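CHIR AB1 (Gallus gallus, PDB 2VSD) is an avian Fc receptor of the membrane, whose immunoglobulin-type binding domain, present here, probably recognises the Fc region of antibody. Local coordinates at residues Ser7-Pro12 with Thr23-Leu28; Gly19-Leu24 with Ser59-Asn64; Pro29-Trp34 with Cys73-Ser78. All coordinates share one frame; numbering follows the deposited sequence.

Contact 1 (Ser7-Pro12 with Thr23-Leu28)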
loop_
_atom_site.group_PDB
_atom_site.type_symbol
_atom_site.label_atom_id
_atom_site.label_comp_id
_atom_site.label_asym_id
_atom_site.label_seq_id
_atom_site.Cartn_x
_atom_site.Cartn_y
_atom_site.Cartn_z
ATOM N N SER A 7 9.897 7.179 11.962
ATOM C CA SER A 7 11.297 6.763 11.802
ATOM C C SER A 7 11.422 5.245 11.897
ATOM O O SER A 7 10.646 4.576 12.574
ATOM C CB SER A 7 12.175 7.457 12.848
ATOM O OG SER A 7 11.813 6.985 14.120
ATOM N N LEU A 8 12.424 4.705 11.221
ATOM C CA LEU A 8 12.503 3.262 11.005
ATOM C C LEU A 8 13.856 2.807 11.537
ATOM O O LEU A 8 14.891 3.478 11.322
ATOM C CB LEU A 8 12.340 2.971 9.507
ATOM C CG LEU A 8 12.325 1.524 8.984
ATOM C CD1 LEU A 8 11.172 0.709 9.554
ATOM C CD2 LEU A 8 12.333 1.549 7.423
ATOM N N SER A 9 13.843 1.706 12.278
ATOM C CA SER A 9 15.093 1.083 12.669
ATOM C C SER A 9 15.147 -0.352 12.155
ATOM O O SER A 9 14.113 -0.988 11.924
ATOM C CB SER A 9 15.281 1.145 14.188
ATOM O OG SER A 9 14.284 0.407 14.847
ATOM N N LEU A 10 16.363 -0.838 11.971
ATOM C CA LEU A 10 16.597 -2.206 11.515
ATOM C C LEU A 10 17.496 -2.964 12.490
ATOM O O LEU A 10 18.590 -2.479 12.819
ATOM C CB LEU A 10 17.226 -2.152 10.130
ATOM C CG LEU A 10 17.929 -3.423 9.626
ATOM C CD1 LEU A 10 16.907 -4.511 9.299
ATOM C CD2 LEU A 10 18.803 -3.110 8.413
ATOM N N HIS A 11 17.061 -4.153 12.920
ATOM C CA HIS A 11 17.885 -4.981 13.831
ATOM C C HIS A 11 17.750 -6.431 13.412
ATOM O O HIS A 11 16.637 -6.911 13.248
ATOM C CB HIS A 11 17.435 -4.847 15.295
ATOM C CG HIS A 11 17.541 -3.447 15.836
ATOM N ND1 HIS A 11 16.485 -2.560 15.814
ATOM C CD2 HIS A 11 18.591 -2.764 16.349
ATOM C CE1 HIS A 11 16.871 -1.400 16.318
ATOM N NE2 HIS A 11 18.147 -1.496 16.648
ATOM N N PRO A 12 18.876 -7.136 13.228
ATOM C CA PRO A 12 20.235 -6.620 13.180
ATOM C C PRO A 12 20.466 -5.862 11.866
ATOM O O PRO A 12 19.743 -6.089 10.879
ATOM C CB PRO A 12 21.078 -7.903 13.188
ATOM C CG PRO A 12 20.171 -8.901 12.476
ATOM C CD PRO A 12 18.832 -8.594 13.018
ATOM N N THR A 23 14.113 -7.386 11.927
ATOM C CA THR A 23 12.980 -6.655 12.434
ATOM C C THR A 23 13.167 -5.210 12.014
ATOM O O THR A 23 14.204 -4.573 12.322
ATOM C CB THR A 23 12.893 -6.722 13.982
ATOM O OG1 THR A 23 12.645 -8.073 14.394
ATOM C CG2 THR A 23 11.723 -5.852 14.455
ATOM N N LEU A 24 12.160 -4.696 11.322
ATOM C CA LEU A 24 12.085 -3.306 10.939
ATOM C C LEU A 24 11.026 -2.679 11.824
ATOM O O LEU A 24 9.845 -3.045 11.745
ATOM C CB LEU A 24 11.630 -3.171 9.470
ATOM C CG LEU A 24 12.626 -3.447 8.336
ATOM C CD1 LEU A 24 13.719 -2.379 8.272
ATOM C CD2 LEU A 24 13.211 -4.855 8.373
ATOM N N ARG A 25 11.451 -1.763 12.676
ATOM C CA ARG A 25 10.547 -1.206 13.671
ATOM C C ARG A 25 10.205 0.222 13.249
ATOM O O ARG A 25 11.105 1.086 13.104
ATOM C CB ARG A 25 11.213 -1.272 15.056
ATOM C CG ARG A 25 10.383 -0.721 16.169
ATOM C CD ARG A 25 11.051 -0.992 17.521
ATOM N NE ARG A 25 10.411 -0.205 18.578
ATOM C CZ ARG A 25 9.424 -0.640 19.359
ATOM N NH1 ARG A 25 8.945 -1.876 19.225
ATOM N NH2 ARG A 25 8.925 0.167 20.289
ATOM N N CYS A 26 8.910 0.478 13.059
ATOM C CA CYS A 26 8.462 1.772 12.571
ATOM C C CYS A 26 7.883 2.513 13.755
ATOM O O CYS A 26 6.867 2.077 14.332
ATOM C CB CYS A 26 7.397 1.640 11.472
ATOM S SG CYS A 26 6.929 3.227 10.695
ATOM N N HIS A 27 8.532 3.615 14.103
ATOM C CA HIS A 27 8.142 4.417 15.280
ATOM C C HIS A 27 7.219 5.545 14.901
ATOM O O HIS A 27 7.540 6.341 14.036
ATOM C CB HIS A 27 9.382 5.019 15.938
ATOM C CG HIS A 27 10.347 3.997 16.441
ATOM N ND1 HIS A 27 11.414 3.543 15.691
ATOM C CD2 HIS A 27 10.408 3.336 17.622
ATOM C CE1 HIS A 27 12.089 2.642 16.384
ATOM N NE2 HIS A 27 11.503 2.502 17.563
ATOM N N LEU A 28 6.071 5.623 15.567
ATOM C CA LEU A 28 5.145 6.721 15.300
ATOM C C LEU A 28 4.332 7.081 16.545
ATOM O O LEU A 28 4.493 6.434 17.576
ATOM C CB LEU A 28 4.273 6.466 14.049
ATOM C CG LEU A 28 3.518 5.231 13.497
ATOM C CD1 LEU A 28 4.074 3.852 13.878
ATOM C CD2 LEU A 28 1.988 5.293 13.694
HETATM O O HOH W 1 14.094 -2.931 14.784
HETATM O O HOH W 2 15.420 -9.503 14.472
#
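S7, S9 and H11 pair with H27, R25 and T23 by reciprocal backbone hydrogen bonds, while L8 faces C26 and L10 faces L24 in the non-hydrogen-bonded positions between them; the two strands run antiparallel, at 159°. The straightest bond, H27 N to S7 O at 2.8 Å, has 175° at the hydrogen. At the alternate positions CA hydrogens turn to carbonyls, L24 CA lying 3.2 Å from S9 O. L8, L10, L24 and C26 share the face turned to the other sheet, where leucine supplies length and branching for apolar filling. L8 has CG anti to its backbone N (chi1 -178°), and its CD1 reaches across to L24 CB at 3.9 Å. L10 and L24 run alongside each other in the same direction, with CD1 of L10 3.8 Å from CD2 of L24. The other face is polar. The short side chain of S9 puts OG 3.5 Å from both R25 CB and H27 CE1. S7 O, near the plane of the H27 ring, also accepts a weak bond from H27 ND1 at 3.4 Å. R25 extends its chain to a salt bridge with E57, and a water in the plane of the H11 imidazole, 2.6 Å from ND1, donates to T23 O. Polar outside, leucine-lined inside and carrying one cysteine of the core disulfide, this is the hairpin of the first two strands of an immunoglobulin β-sandwich.

Contact 2 (Gly19-Leu24 with Ser59-Asn64). Unlike the reference sequence in segment 19-24: T21 (reference Asn).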
loop_
_atom_site.group_PDB
_atom_site.type_symbol
_atom_site.label_atom_id
_atom_site.label_comp_id
_atom_site.label_asym_id
_atom_site.label_seq_id
_atom_site.Cartn_x
_atom_site.Cartn_y
_atom_site.Cartn_z
ATOM N N GLY A 19 18.684 -16.483 5.647
ATOM C CA GLY A 19 18.276 -17.314 6.763
ATOM C C GLY A 19 18.116 -16.575 8.064
ATOM O O GLY A 19 17.473 -17.087 8.992
ATOM N N ASP A 20 18.667 -15.359 8.155
ATOM C CA ASP A 20 18.528 -14.599 9.385
ATOM C C ASP A 20 17.156 -13.949 9.444
ATOM O O ASP A 20 16.545 -13.721 8.409
ATOM C CB ASP A 20 19.575 -13.494 9.472
ATOM C CG ASP A 20 20.953 -14.001 9.698
ATOM O OD1 ASP A 20 21.150 -15.216 9.982
ATOM O OD2 ASP A 20 21.859 -13.158 9.547
ATOM N N THR A 21 16.672 -13.656 10.653
ATOM C CA THR A 21 15.417 -12.915 10.827
ATOM C C THR A 21 15.739 -11.447 11.161
ATOM O O THR A 21 16.604 -11.159 12.010
ATOM C CB THR A 21 14.504 -13.617 11.903
ATOM O OG1 THR A 21 14.212 -14.929 11.430
ATOM C CG2 THR A 21 13.178 -12.846 12.126
ATOM N N VAL A 22 15.113 -10.519 10.442
ATOM C CA VAL A 22 15.291 -9.098 10.710
ATOM C C VAL A 22 13.980 -8.476 11.184
ATOM O O VAL A 22 12.897 -8.965 10.876
ATOM C CB VAL A 22 15.845 -8.285 9.502
ATOM C CG1 VAL A 22 17.233 -8.771 9.091
ATOM C CG2 VAL A 22 14.864 -8.354 8.275
ATOM N N THR A 23 14.113 -7.386 11.927
ATOM C CA THR A 23 12.980 -6.655 12.434
ATOM C C THR A 23 13.167 -5.210 12.014
ATOM O O THR A 23 14.204 -4.573 12.322
ATOM C CB THR A 23 12.893 -6.722 13.982
ATOM O OG1 THR A 23 12.645 -8.073 14.394
ATOM C CG2 THR A 23 11.723 -5.852 14.455
ATOM N N LEU A 24 12.160 -4.696 11.322
ATOM C CA LEU A 24 12.085 -3.306 10.939
ATOM C C LEU A 24 11.026 -2.679 11.824
ATOM O O LEU A 24 9.845 -3.045 11.745
ATOM C CB LEU A 24 11.630 -3.171 9.470
ATOM C CG LEU A 24 12.626 -3.447 8.336
ATOM C CD1 LEU A 24 13.719 -2.379 8.272
ATOM C CD2 LEU A 24 13.211 -4.855 8.373
ATOM N N SER A 59 8.655 -8.213 11.299
ATOM C CA SER A 59 9.751 -9.162 11.469
ATOM C C SER A 59 9.580 -10.237 10.422
ATOM O O SER A 59 8.461 -10.767 10.258
ATOM C CB SER A 59 9.739 -9.799 12.858
ATOM O OG SER A 59 9.994 -8.839 13.856
ATOM N N PHE A 60 10.664 -10.539 9.710
ATOM C CA PHE A 60 10.615 -11.564 8.659
ATOM C C PHE A 60 11.964 -12.222 8.441
ATOM O O PHE A 60 13.035 -11.668 8.807
ATOM C CB PHE A 60 10.060 -11.003 7.345
ATOM C CG PHE A 60 10.786 -9.784 6.829
ATOM C CD1 PHE A 60 11.820 -9.909 5.898
ATOM C CD2 PHE A 60 10.406 -8.503 7.238
ATOM C CE1 PHE A 60 12.484 -8.788 5.409
ATOM C CE2 PHE A 60 11.065 -7.388 6.762
ATOM C CZ PHE A 60 12.085 -7.515 5.835
ATOM N N ALA A 61 11.920 -13.419 7.864
ATOM C CA ALA A 61 13.157 -14.109 7.536
ATOM C C ALA A 61 13.694 -13.573 6.217
ATOM O O ALA A 61 12.922 -13.279 5.294
ATOM C CB ALA A 61 12.898 -15.604 7.441
ATOM N N VAL A 62 15.013 -13.435 6.130
ATOM C CA VAL A 62 15.672 -13.111 4.865
ATOM C C VAL A 62 15.744 -14.420 4.077
ATOM O O VAL A 62 16.406 -15.385 4.523
ATOM C CB VAL A 62 17.066 -12.518 5.114
ATOM C CG1 VAL A 62 17.761 -12.179 3.791
ATOM C CG2 VAL A 62 16.956 -11.248 6.039
ATOM N N THR A 63 15.022 -14.504 2.963
ATOM C CA THR A 63 14.957 -15.763 2.225
ATOM C C THR A 63 15.538 -15.636 0.827
ATOM O O THR A 63 15.656 -16.634 0.113
ATOM C CB THR A 63 13.519 -16.264 2.111
ATOM O OG1 THR A 63 12.753 -15.346 1.297
ATOM C CG2 THR A 63 12.888 -16.376 3.501
ATOM N N ASN A 64 15.880 -14.430 0.398
ATOM C CA ASN A 64 16.517 -14.372 -0.930
ATOM C C ASN A 64 17.226 -13.051 -1.124
ATOM O O ASN A 64 17.062 -12.140 -0.319
ATOM C CB ASN A 64 15.494 -14.634 -2.032
ATOM C CG ASN A 64 14.450 -13.530 -2.117
ATOM O OD1 ASN A 64 13.451 -13.525 -1.400
ATOM N ND2 ASN A 64 14.711 -12.572 -2.954
#
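V22 and F60 satisfy each other's backbone in both directions: V22 N donates to F60 O at 2.9 Å, and F60 N returns a bond to V22 O. Beyond the strand ends the pairing continues. V62 N points almost straight at D20 O, 2.8 Å away with 178° at the hydrogen, and G19 N donates to V62 O at 2.8 Å. Glycine suits that turn because, at its phi of 94°, a CB would press on the carbonyl of the residue before. The carboxylate of D20 turns from the partner strand, and its OD2 accepts the backbone N-H of S17. On the outward side the hydroxyls of T23 and S59 are hydrogen-bonded to each other, T23 OG1 to S59 OG, at 2.8 Å. The antiparallel backbone pairing joins the second strand of the immunoglobulin sandwich to strand 55-61, an outermost strand of its three-stranded sheet, with V22, L24 and F60 turned into the interior. There V22 CG2 makes a CH-pi contact over one face of the F60 ring, 4.0 Å from the centroid and offset toward the rim. L24 adds CD2, 3.7 Å from F60 CE2, and R44 makes a cation-pi contact with the same ring, so the phenyl group serves both as apolar filler and as a partner for charge. The other branch of V22, CG1, lies 3.9 Å from V62 CG2.

Contact 3 (Pro29-Trp34 with Cys73-Ser78)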
loop_
_atom_site.group_PDB
_atom_site.type_symbol
_atom_site.label_atom_id
_atom_site.label_comp_id
_atom_site.label_asym_id
_atom_site.label_seq_id
_atom_site.Cartn_x
_atom_site.Cartn_y
_atom_site.Cartn_z
ATOM N N PRO A 29 3.478 8.125 16.455
ATOM C CA PRO A 29 2.687 8.518 17.633
ATOM C C PRO A 29 1.665 7.484 18.110
ATOM O O PRO A 29 1.300 6.558 17.368
ATOM C CB PRO A 29 1.973 9.797 17.176
ATOM C CG PRO A 29 2.768 10.301 16.009
ATOM C CD PRO A 29 3.219 9.022 15.319
ATOM N N ARG A 30 1.187 7.666 19.345
ATOM C CA ARG A 30 0.194 6.768 19.939
ATOM C C ARG A 30 -1.214 7.092 19.439
ATOM O O ARG A 30 -2.098 7.514 20.212
ATOM C CB ARG A 30 0.242 6.844 21.466
ATOM C CG ARG A 30 1.507 6.263 22.082
ATOM C CD ARG A 30 1.339 6.191 23.584
ATOM N NE ARG A 30 2.608 6.060 24.288
ATOM C CZ ARG A 30 3.092 4.915 24.761
ATOM N NH1 ARG A 30 2.418 3.778 24.600
ATOM N NH2 ARG A 30 4.256 4.906 25.403
ATOM N N MET A 31 -1.399 6.931 18.132
ATOM C CA MET A 31 -2.718 6.951 17.492
ATOM C C MET A 31 -2.910 5.616 16.778
ATOM O O MET A 31 -1.935 4.997 16.370
ATOM C CB MET A 31 -2.803 8.092 16.480
ATOM C CG MET A 31 -1.700 8.084 15.415
ATOM S SD MET A 31 -1.799 9.480 14.294
ATOM C CE MET A 31 -1.023 10.797 15.241
ATOM N N ALA A 32 -4.148 5.162 16.637
ATOM C CA ALA A 32 -4.434 3.978 15.818
ATOM C C ALA A 32 -4.089 4.308 14.358
ATOM O O ALA A 32 -4.407 5.385 13.861
ATOM C CB ALA A 32 -5.912 3.546 15.960
ATOM N N ALA A 33 -3.401 3.403 13.679
ATOM C CA ALA A 33 -2.971 3.697 12.305
ATOM C C ALA A 33 -2.612 2.431 11.532
ATOM O O ALA A 33 -2.258 1.409 12.119
ATOM C CB ALA A 33 -1.804 4.682 12.299
ATOM N N TRP A 34 -2.752 2.504 10.218
ATOM C CA TRP A 34 -2.262 1.459 9.308
ATOM C C TRP A 34 -0.824 1.809 8.995
ATOM O O TRP A 34 -0.547 2.927 8.622
ATOM C CB TRP A 34 -3.117 1.407 8.023
ATOM C CG TRP A 34 -4.302 0.525 8.217
ATOM C CD1 TRP A 34 -5.599 0.916 8.477
ATOM C CD2 TRP A 34 -4.307 -0.905 8.230
ATOM N NE1 TRP A 34 -6.400 -0.187 8.610
ATOM C CE2 TRP A 34 -5.634 -1.315 8.499
ATOM C CE3 TRP A 34 -3.330 -1.880 8.010
ATOM C CZ2 TRP A 34 -6.002 -2.641 8.538
ATOM C CZ3 TRP A 34 -3.694 -3.209 8.070
ATOM C CH2 TRP A 34 -5.020 -3.581 8.330
ATOM N N CYS A 73 9.175 3.420 5.963
ATOM C CA CYS A 73 7.812 3.202 6.458
ATOM C C CYS A 73 6.977 4.483 6.378
ATOM O O CYS A 73 7.540 5.587 6.331
ATOM C CB CYS A 73 7.792 2.538 7.857
ATOM S SG CYS A 73 8.356 3.566 9.251
ATOM N N ARG A 74 5.654 4.289 6.311
ATOM C CA ARG A 74 4.657 5.326 6.062
ATOM C C ARG A 74 3.475 4.920 6.927
ATOM O O ARG A 74 3.221 3.723 7.110
ATOM C CB ARG A 74 4.268 5.209 4.584
ATOM C CG ARG A 74 3.327 6.185 4.021
ATOM C CD ARG A 74 3.360 5.975 2.545
ATOM N NE ARG A 74 2.444 6.836 1.819
ATOM C CZ ARG A 74 1.391 6.428 1.130
ATOM N NH1 ARG A 74 1.038 5.143 1.074
ATOM N NH2 ARG A 74 0.654 7.341 0.520
ATOM N N TYR A 75 2.719 5.873 7.460
ATOM C CA TYR A 75 1.482 5.488 8.169
ATOM C C TYR A 75 0.321 6.389 7.787
ATOM O O TYR A 75 0.549 7.477 7.268
ATOM C CB TYR A 75 1.665 5.402 9.691
ATOM C CG TYR A 75 1.925 6.717 10.379
ATOM C CD1 TYR A 75 3.213 7.259 10.428
ATOM C CD2 TYR A 75 0.891 7.406 11.021
ATOM C CE1 TYR A 75 3.469 8.478 11.071
ATOM C CE2 TYR A 75 1.132 8.629 11.669
ATOM C CZ TYR A 75 2.424 9.161 11.685
ATOM O OH TYR A 75 2.702 10.369 12.326
ATOM N N GLN A 76 -0.896 5.871 7.996
ATOM C CA GLN A 76 -2.130 6.485 7.511
ATOM C C GLN A 76 -3.266 6.310 8.500
ATOM O O GLN A 76 -3.404 5.274 9.166
ATOM C CB GLN A 76 -2.575 5.872 6.162
ATOM C CG GLN A 76 -1.567 5.938 5.037
ATOM C CD GLN A 76 -2.160 5.484 3.705
ATOM O OE1 GLN A 76 -2.871 4.471 3.637
ATOM N NE2 GLN A 76 -1.876 6.235 2.650
ATOM N N VAL A 77 -4.099 7.346 8.567
ATOM C CA VAL A 77 -5.319 7.310 9.357
ATOM C C VAL A 77 -6.478 7.806 8.488
ATOM O O VAL A 77 -6.267 8.524 7.524
ATOM C CB VAL A 77 -5.207 8.190 10.638
ATOM C CG1 VAL A 77 -4.147 7.624 11.566
ATOM C CG2 VAL A 77 -4.901 9.639 10.274
ATOM N N SER A 78 -7.701 7.423 8.845
ATOM C CA SER A 78 -8.871 7.836 8.047
ATOM C C SER A 78 -9.752 8.896 8.722
ATOM O O SER A 78 -10.745 9.340 8.139
ATOM C CB SER A 78 -9.717 6.623 7.646
ATOM O OG SER A 78 -10.100 5.895 8.777
#
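Y75 reaches from the backbone of W34 to the ring of P29, touching A33 and M31 on the way. Y75 CB lies 3.5 Å from W34 O, the same carbonyl that accepts Q76 N; W34 N in turn donates to Q76 O at 3.0 Å. With CG between the backbone N and the carbonyl carbon (chi1 68°), the ring leaves the strand on the side of A33, whose methyl is small enough to sit obliquely 4.0 Å from Y75 CD2. Next along the rim, Y75 CE2 meets M31 SD at 4.0 Å, a Met-aromatic contact at the ring edge; the flexible, polarisable thioether also touches V77 CG1. Y75 CZ is 3.7 Å from P29 CD. Y75 OH comes to 3.3 Å from P29 CD. The hydroxyl is hydrogen-bonded to P4 O, so tyrosine combines apolar packing with a polar tip that bonds to the backbone near the start of the chain. V77 CG1 also packs 3.8 Å from A33 CB. On the other face of the sheet W34 and Q76 pack against Q76 and W34 of the second subunit, and R74, hydrogen-bonded to Q36, also forms a salt bridge with D46 of the second subunit. Two central strands paired in this way belong to the four-stranded sheet of an immunoglobulin domain.

Contacts 1 and 2 are neighbours in one sheet: they share T23 and L24 on strand 21-27, which takes strand 7-11 on one edge and strand 55-61 on the other, and their centres are 13 Å apart. Contact 3 belongs to the opposing sheet, its centre 15 Å from that of contact 1. The two sheets are joined between C26 SG and C73 SG by the disulfide, 2.1 Å long, and, just past the end of strand 21-27, L28 CD2 packs 3.6 Å from Y75 CD2. Contacts 2 and 3 do not touch; their centres are 24 Å apart, on opposite sides of the domain centre. A bound N-acetylglucosamine is about 10 Å from the side chain of V62 in contact 2, whereas contact 3 borders the second subunit.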